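Local coordinates for putative DNA-binding protein (PDB 2OBP) that probably binds DNA through a small domain of winged-helix type, at residues V19-L22 against L23-E27; W37-P40 against K41-K44; Q47-M50 against S51-R54. All blocks are in the same frame, centred on the assembly; numbering follows the deposited sequence. Where two conformers were deposited one is given.

Contact 1 (V19-L22 against L23-E27); sequences VEVL and LVLRE
Val-21 and Leu-25 meet through two different first torsions. In Val-21 the CG1 branch lies trans to the backbone N (chi1 173°), on the side of its own carbonyl carbon. In Leu-25, CG is placed beside the backbone N instead (chi1 -68°), which swings the isobutyl group back toward the preceding turn. The two side chains then run side by side and point the same way, with Val-21 CG1 3.9 Å from Leu-25 CD1. The pair two residues earlier, Val-19 and Leu-23, repeats the pattern on another side of the helix, where Val-19 CG1 is 4.0 Å from Leu-23 CD1.

Glu-20 bends at chi2 (65°), and its OE1 comes to 4.0 Å from Leu-23 CD1, a van der Waals approach of a carboxylate oxygen to a methyl. Val-24 turns CG2 onto the backbone, 3.3 Å from Glu-20 O.

Four i to i+4 bonds hold the turn. Leu-23 N gives to Val-19 O at 3.0 Å, and Val-24 N to Glu-20 O at 2.9 Å. Leu-25 N reaches Val-21 O at 2.9 Å, and Arg-26 N reaches Leu-22 O at 2.9 Å.

Val-21 also packs on Leu-53 and Leu-57 of helix 50-62, and Val-24 on Ile-42 of helix 39-46. Arg-26 extends toward helix 82-91.

The chemistry is that of an amphipathic helix. The backbone polar groups pair with one another, so Val-21, Val-24 and Leu-25 can be buried as purely apolar side chains, while Glu-20 and Glu-27 lie in more exposed positions.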
loop_
_atom_site.group_PDB
_atom_site.type_symbol
_atom_site.label_atom_id
_atom_site.label_comp_id
_atom_site.label_asym_id
_atom_site.label_seq_id
_atom_site.Cartn_x
_atom_site.Cartn_y
_atom_site.Cartn_z
ATOM N N VAL A 19 -4.314 -7.383 -4.223
ATOM C CA VAL A 19 -5.289 -6.510 -4.856
ATOM C C VAL A 19 -5.864 -5.502 -3.862
ATOM O O VAL A 19 -5.947 -4.327 -4.169
ATOM C CB VAL A 19 -6.445 -7.323 -5.517
ATOM C CG1 VAL A 19 -7.540 -6.364 -6.010
ATOM C CG2 VAL A 19 -5.894 -8.205 -6.636
ATOM N N GLU A 20 -6.239 -5.955 -2.672
ATOM C CA GLU A 20 -6.888 -5.081 -1.711
ATOM C C GLU A 20 -5.952 -3.967 -1.225
ATOM O O GLU A 20 -6.357 -2.800 -1.101
ATOM C CB GLU A 20 -7.444 -5.855 -0.533
ATOM C CG GLU A 20 -8.465 -5.051 0.272
ATOM C CD GLU A 20 -9.738 -4.716 -0.502
ATOM O OE1 GLU A 20 -10.024 -5.368 -1.534
ATOM O OE2 GLU A 20 -10.446 -3.781 -0.078
ATOM N N VAL A 21 -4.699 -4.320 -0.964
ATOM C CA VAL A 21 -3.723 -3.336 -0.586
ATOM C C VAL A 21 -3.494 -2.327 -1.718
ATOM O O VAL A 21 -3.355 -1.128 -1.446
ATOM C CB VAL A 21 -2.399 -3.995 -0.110
ATOM C CG1 VAL A 21 -1.293 -2.939 0.129
ATOM C CG2 VAL A 21 -2.677 -4.794 1.165
ATOM N N LEU A 22 -3.384 -2.778 -2.981
ATOM C CA LEU A 22 -3.267 -1.837 -4.095
ATOM C C LEU A 22 -4.448 -0.869 -4.178
ATOM O O LEU A 22 -4.257 0.327 -4.378
ATOM C CB LEU A 22 -3.146 -2.599 -5.435
ATOM C CG LEU A 22 -1.766 -3.210 -5.707
ATOM C CD1 LEU A 22 -1.890 -4.112 -6.973
ATOM C CD2 LEU A 22 -0.751 -2.151 -5.976
ATOM N N LEU A 23 -5.654 -1.392 -3.990
ATOM C CA LEU A 23 -6.856 -0.545 -3.968
ATOM C C LEU A 23 -6.853 0.473 -2.841
ATOM O O LEU A 23 -7.202 1.637 -3.055
ATOM C CB LEU A 23 -8.099 -1.418 -3.885
ATOM C CG LEU A 23 -8.519 -2.094 -5.168
ATOM C CD1 LEU A 23 -9.596 -3.096 -4.803
ATOM C CD2 LEU A 23 -9.053 -1.029 -6.134
ATOM N N VAL A 24 -6.466 0.046 -1.637
ATOM C CA VAL A 24 -6.427 0.959 -0.499
ATOM C C VAL A 24 -5.365 2.051 -0.717
ATOM O O VAL A 24 -5.618 3.231 -0.463
ATOM C CB VAL A 24 -6.175 0.191 0.810
ATOM C CG1 VAL A 24 -5.817 1.109 1.939
ATOM C CG2 VAL A 24 -7.396 -0.648 1.151
ATOM N N LEU A 25 -4.181 1.666 -1.201
ATOM C CA LEU A 25 -3.107 2.631 -1.431
ATOM C C LEU A 25 -3.466 3.615 -2.556
ATOM O O LEU A 25 -3.132 4.791 -2.487
ATOM C CB LEU A 25 -1.760 1.943 -1.717
ATOM C CG LEU A 25 -1.163 1.193 -0.497
ATOM C CD1 LEU A 25 0.137 0.503 -0.908
ATOM C CD2 LEU A 25 -1.002 2.104 0.734
ATOM N N ARG A 26 -4.161 3.153 -3.579
ATOM C CA ARG A 26 -4.629 4.060 -4.593
ATOM C C ARG A 26 -5.582 5.127 -4.025
ATOM O O ARG A 26 -5.437 6.310 -4.336
ATOM C CB ARG A 26 -5.297 3.282 -5.726
ATOM C CG ARG A 26 -6.171 4.162 -6.641
ATOM C CD ARG A 26 -6.548 3.421 -7.866
ATOM N NE ARG A 26 -7.563 4.079 -8.709
ATOM C CZ ARG A 26 -7.423 5.275 -9.295
ATOM N NH1 ARG A 26 -6.316 6.016 -9.165
ATOM N NH2 ARG A 26 -8.407 5.739 -10.052
ATOM N N GLU A 27 -6.554 4.692 -3.230
ATOM C CA GLU A 27 -7.472 5.591 -2.523
ATOM C C GLU A 27 -6.713 6.619 -1.674
ATOM O O GLU A 27 -7.008 7.808 -1.717
ATOM C CB GLU A 27 -8.422 4.789 -1.628
ATOM C CG GLU A 27 -9.533 5.649 -1.004
ATOM C CD GLU A 27 -10.351 4.933 0.049
ATOM O OE1 GLU A 27 -10.469 3.688 -0.009
ATOM O OE2 GLU A 27 -10.887 5.636 0.935
#

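Contact 2 (W37-P40 against K41-K44); sequences WSLP and KIAK
Lys-41 lies over one face of the Trp-37 indole. Its chain is fully extended, and CG points away from its own backbone N (chi1 -176°), which carries the end of the chain across the ring system. Two interactions result. Lys-41 CE makes a CH-pi contact, 3.5 Å from the centroid of the six-membered ring of Trp-37. Lys-41 NZ makes a cation-pi contact, 3.7 Å from the centroid of the five-membered ring of Trp-37 and 17° off its normal.

Two apolar contacts add to this. Ile-42 CG1 sits at the edge of the indole, near its plane, and is 3.8 Å from Trp-37 CB. Leu-39 CD2 is 4.2 Å from Ile-42 CD1.

Backbone bonds start the helix. Ser-38 is the N-cap residue, and Ser-38 O accepts from Ile-42 N at 3.0 Å. Leu-39 O accepts from Ala-43 N at 2.9 Å, and Pro-40 O from Lys-44 N at 2.9 Å.

The helix start is wedged between other elements. Trp-37 packs on helix 16-28, and its backbone bonds to Ala-78 of strand 76-80. Leu-39 and Ile-42 pack on both that strand and helix 50-62.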
loop_
_atom_site.group_PDB
_atom_site.type_symbol
_atom_site.label_atom_id
_atom_site.label_comp_id
_atom_site.label_asym_id
_atom_site.label_seq_id
_atom_site.Cartn_x
_atom_site.Cartn_y
_atom_site.Cartn_z
ATOM N N TRP A 37 -0.668 7.011 4.452
ATOM C CA TRP A 37 -1.343 6.389 5.580
ATOM C C TRP A 37 -0.407 5.525 6.389
ATOM O O TRP A 37 0.493 4.886 5.880
ATOM C CB TRP A 37 -2.477 5.517 5.083
ATOM C CG TRP A 37 -3.642 6.277 4.452
ATOM C CD1 TRP A 37 -3.735 7.610 4.195
ATOM C CD2 TRP A 37 -4.874 5.705 4.054
ATOM N NE1 TRP A 37 -4.962 7.896 3.620
ATOM C CE2 TRP A 37 -5.671 6.734 3.526
ATOM C CE3 TRP A 37 -5.361 4.395 4.036
ATOM C CZ2 TRP A 37 -6.937 6.497 3.003
ATOM C CZ3 TRP A 37 -6.613 4.168 3.536
ATOM C CH2 TRP A 37 -7.387 5.206 3.022
ATOM N N SER A 38 -0.646 5.507 7.692
ATOM C CA SER A 38 0.084 4.638 8.576
ATOM C C SER A 38 -0.263 3.173 8.363
ATOM O O SER A 38 -1.348 2.823 7.901
ATOM C CB SER A 38 -0.194 5.017 10.021
ATOM O OG SER A 38 -1.483 4.651 10.520
ATOM N N LEU A 39 0.676 2.295 8.724
ATOM C CA LEU A 39 0.434 0.854 8.472
ATOM C C LEU A 39 -0.862 0.348 9.101
ATOM O O LEU A 39 -1.627 -0.350 8.444
ATOM C CB LEU A 39 1.641 0.002 8.860
ATOM C CG LEU A 39 2.956 0.426 8.236
ATOM C CD1 LEU A 39 4.088 -0.531 8.704
ATOM C CD2 LEU A 39 2.897 0.533 6.719
ATOM N N PRO A 40 -1.144 0.693 10.371
ATOM C CA PRO A 40 -2.404 0.163 10.927
ATOM C C PRO A 40 -3.678 0.625 10.203
ATOM O O PRO A 40 -4.687 -0.090 10.201
ATOM C CB PRO A 40 -2.388 0.701 12.361
ATOM C CG PRO A 40 -0.914 0.837 12.621
ATOM C CD PRO A 40 -0.371 1.403 11.391
ATOM N N LYS A 41 -3.673 1.843 9.693
ATOM C CA LYS A 41 -4.774 2.357 8.923
ATOM C C LYS A 41 -4.942 1.605 7.603
ATOM O O LYS A 41 -6.071 1.236 7.217
ATOM C CB LYS A 41 -4.578 3.846 8.664
ATOM C CG LYS A 41 -5.777 4.449 7.943
ATOM C CD LYS A 41 -5.679 5.936 7.752
ATOM C CE LYS A 41 -6.779 6.449 6.832
ATOM N NZ LYS A 41 -6.750 7.952 6.709
ATOM N N ILE A 42 -3.826 1.339 6.930
ATOM C CA ILE A 42 -3.880 0.535 5.703
ATOM C C ILE A 42 -4.450 -0.863 6.012
ATOM O O ILE A 42 -5.324 -1.371 5.273
ATOM C CB ILE A 42 -2.477 0.420 5.054
ATOM C CG1 ILE A 42 -1.918 1.780 4.620
ATOM C CG2 ILE A 42 -2.526 -0.456 3.817
ATOM C CD1 ILE A 42 -0.348 1.835 4.411
ATOM N N ALA A 43 -3.944 -1.482 7.087
ATOM C CA ALA A 43 -4.401 -2.819 7.514
ATOM C C ALA A 43 -5.879 -2.820 7.842
ATOM O O ALA A 43 -6.623 -3.736 7.448
ATOM C CB ALA A 43 -3.573 -3.321 8.713
ATOM N N LYS A 44 -6.328 -1.795 8.566
ATOM C CA LYS A 44 -7.746 -1.676 8.880
ATOM C C LYS A 44 -8.589 -1.514 7.629
ATOM O O LYS A 44 -9.581 -2.205 7.478
ATOM C CB LYS A 44 -7.979 -0.508 9.845
ATOM C CG LYS A 44 -9.438 -0.199 10.133
ATOM C CD LYS A 44 -9.578 1.008 10.984
ATOM C CE LYS A 44 -11.068 1.364 11.171
ATOM N NZ LYS A 44 -11.308 1.814 12.531
#

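Contact 3 (Q47-M50 against S51-R54); sequences QLPM and SVLR
Leu-48, Pro-49 and Val-52 form the compact part of this helix start. Val-52 faces both partners, one with each methyl. Val-52 CG1, which sits opposite its backbone N (chi1 -179°), meets Leu-48 CD2 at 4.1 Å, and these two side chains cross at about a right angle. Val-52 CG2 lies along the proline ring, 4.0 Å from Pro-49 CG, with the two groups pointing the same way.

Pro-49 is also the N-cap residue. Pro-49 O accepts from Leu-53 N at 3.0 Å. Met-50 O accepts from Arg-54 N at 2.9 Å. Leu-53 is buried and turns toward the preceding loop. Leu-48 and Val-52 both pack on Ala-17, so helix 16-28 backs the Leu-48 and Val-52 side, while Pro-49 stays exposed.

The other side is looser. Met-50 is a selenomethionine deposited in two conformers, so the contacts of its side chain are doubtful. In one copy the chain folds at chi2 and chi3. There Met-50 SE lies 3.7 Å from Arg-54 NE, obliquely to the guanidinium, and Met-50 CE is 4.0 Å from Leu-53 CD2. Ser-51 and Arg-54 are exposed. The Arg-54 guanidinium is held from beyond this turn: NH1 bonds to Gly-74 O, and a nitrate ion lies about 3 Å from the side chain.

Gln-47 ends helix 39-46 with positive phi in a Schellman motif, and helix 50-62 starts three residues later. A short turn between two such helices is characteristic of a helix-turn-helix. Helix 50-62 would then be the probable recognition helix, and the nitrate, probably from the crystallisation liquor, may mark an anion-binding spot beside Arg-54.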
loop_
_atom_site.group_PDB
_atom_site.type_symbol
_atom_site.label_atom_id
_atom_site.label_comp_id
_atom_site.label_asym_id
_atom_site.label_seq_id
_atom_site.Cartn_x
_atom_site.Cartn_y
_atom_site.Cartn_z
ATOM N N GLN A 47 -8.727 -4.603 5.589
ATOM C CA GLN A 47 -9.236 -5.714 6.387
ATOM C C GLN A 47 -8.265 -6.885 6.479
ATOM O O GLN A 47 -8.649 -8.035 6.341
ATOM C CB GLN A 47 -10.601 -6.152 5.874
ATOM C CG GLN A 47 -11.650 -5.044 5.982
ATOM C CD GLN A 47 -13.019 -5.482 5.524
ATOM O OE1 GLN A 47 -13.353 -5.344 4.351
ATOM N NE2 GLN A 47 -13.807 -6.022 6.433
ATOM N N LEU A 48 -7.003 -6.576 6.717
ATOM C CA LEU A 48 -5.927 -7.557 6.771
ATOM C C LEU A 48 -5.276 -7.464 8.134
ATOM O O LEU A 48 -5.105 -6.375 8.660
ATOM C CB LEU A 48 -4.869 -7.263 5.701
ATOM C CG LEU A 48 -5.303 -7.456 4.257
ATOM C CD1 LEU A 48 -4.153 -7.081 3.296
ATOM C CD2 LEU A 48 -5.758 -8.896 3.976
ATOM N N PRO A 49 -4.891 -8.610 8.709
ATOM C CA PRO A 49 -3.994 -8.581 9.858
ATOM C C PRO A 49 -2.667 -7.903 9.497
ATOM O O PRO A 49 -2.238 -7.972 8.323
ATOM C CB PRO A 49 -3.730 -10.052 10.153
ATOM C CG PRO A 49 -4.735 -10.823 9.376
ATOM C CD PRO A 49 -5.195 -9.979 8.252
HETATM N N MSE A 50 -2.024 -7.270 10.474
HETATM C CA MSE A 50 -0.758 -6.599 10.233
HETATM C C MSE A 50 0.310 -7.518 9.603
HETATM O O MSE A 50 1.109 -7.078 8.762
HETATM C CB MSE A 50 -0.274 -6.000 11.547
HETATM C CG MSE A 50 1.020 -5.277 11.458
HETATM SE SE MSE A 50 1.132 -3.885 10.111
HETATM C CE MSE A 50 -0.314 -2.817 10.484
ATOM N N SER A 51 0.355 -8.790 10.019
ATOM C CA SER A 51 1.374 -9.689 9.453
ATOM C C SER A 51 1.182 -9.865 7.942
ATOM O O SER A 51 2.157 -9.913 7.178
ATOM C CB SER A 51 1.353 -11.057 10.157
ATOM O OG SER A 51 0.070 -11.619 10.055
ATOM N N VAL A 52 -0.062 -9.979 7.506
ATOM C CA VAL A 52 -0.359 -10.122 6.078
ATOM C C VAL A 52 -0.042 -8.829 5.320
ATOM O O VAL A 52 0.573 -8.836 4.239
ATOM C CB VAL A 52 -1.832 -10.567 5.850
ATOM C CG1 VAL A 52 -2.082 -10.731 4.350
ATOM C CG2 VAL A 52 -2.091 -11.856 6.621
ATOM N N LEU A 53 -0.393 -7.700 5.916
ATOM C CA LEU A 53 -0.092 -6.413 5.279
ATOM C C LEU A 53 1.409 -6.289 5.058
ATOM O O LEU A 53 1.849 -5.857 3.971
ATOM C CB LEU A 53 -0.638 -5.224 6.071
ATOM C CG LEU A 53 -0.232 -3.843 5.476
ATOM C CD1 LEU A 53 -0.832 -3.589 4.064
ATOM C CD2 LEU A 53 -0.561 -2.679 6.450
ATOM N N ARG A 54 2.199 -6.600 6.081
ATOM C CA ARG A 54 3.664 -6.488 5.961
ATOM C C ARG A 54 4.241 -7.358 4.848
ATOM O O ARG A 54 5.140 -6.934 4.129
ATOM C CB ARG A 54 4.354 -6.761 7.290
ATOM C CG ARG A 54 4.136 -5.627 8.325
ATOM C CD ARG A 54 5.008 -5.794 9.510
ATOM N NE ARG A 54 4.691 -4.858 10.606
ATOM C CZ ARG A 54 5.235 -3.646 10.767
ATOM N NH1 ARG A 54 6.114 -3.154 9.896
ATOM N NH2 ARG A 54 4.888 -2.911 11.820
#

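From the N terminus, the contacts come in series: 19-27, then 37-44, then 47-54. None nests in or crosses another. Contact 1 closes turns inside helix 16-28, whereas contacts 2 and 3 close the first turns of helices 39-46 and 50-62. Their side chains join in one core. Val-24 CG1 of contact 1 packs on the Trp-37 ring of contact 2, and Val-21 CG2 reaches both Leu-48 and Leu-53 of contact 3. Contacts 2 and 3 meet across the turn, where Leu-48 N probably bonds to Ala-43 O. Together they tie the three-helix bundle, with strand 76-80 beside contact 2, into a winged-helix-like domain.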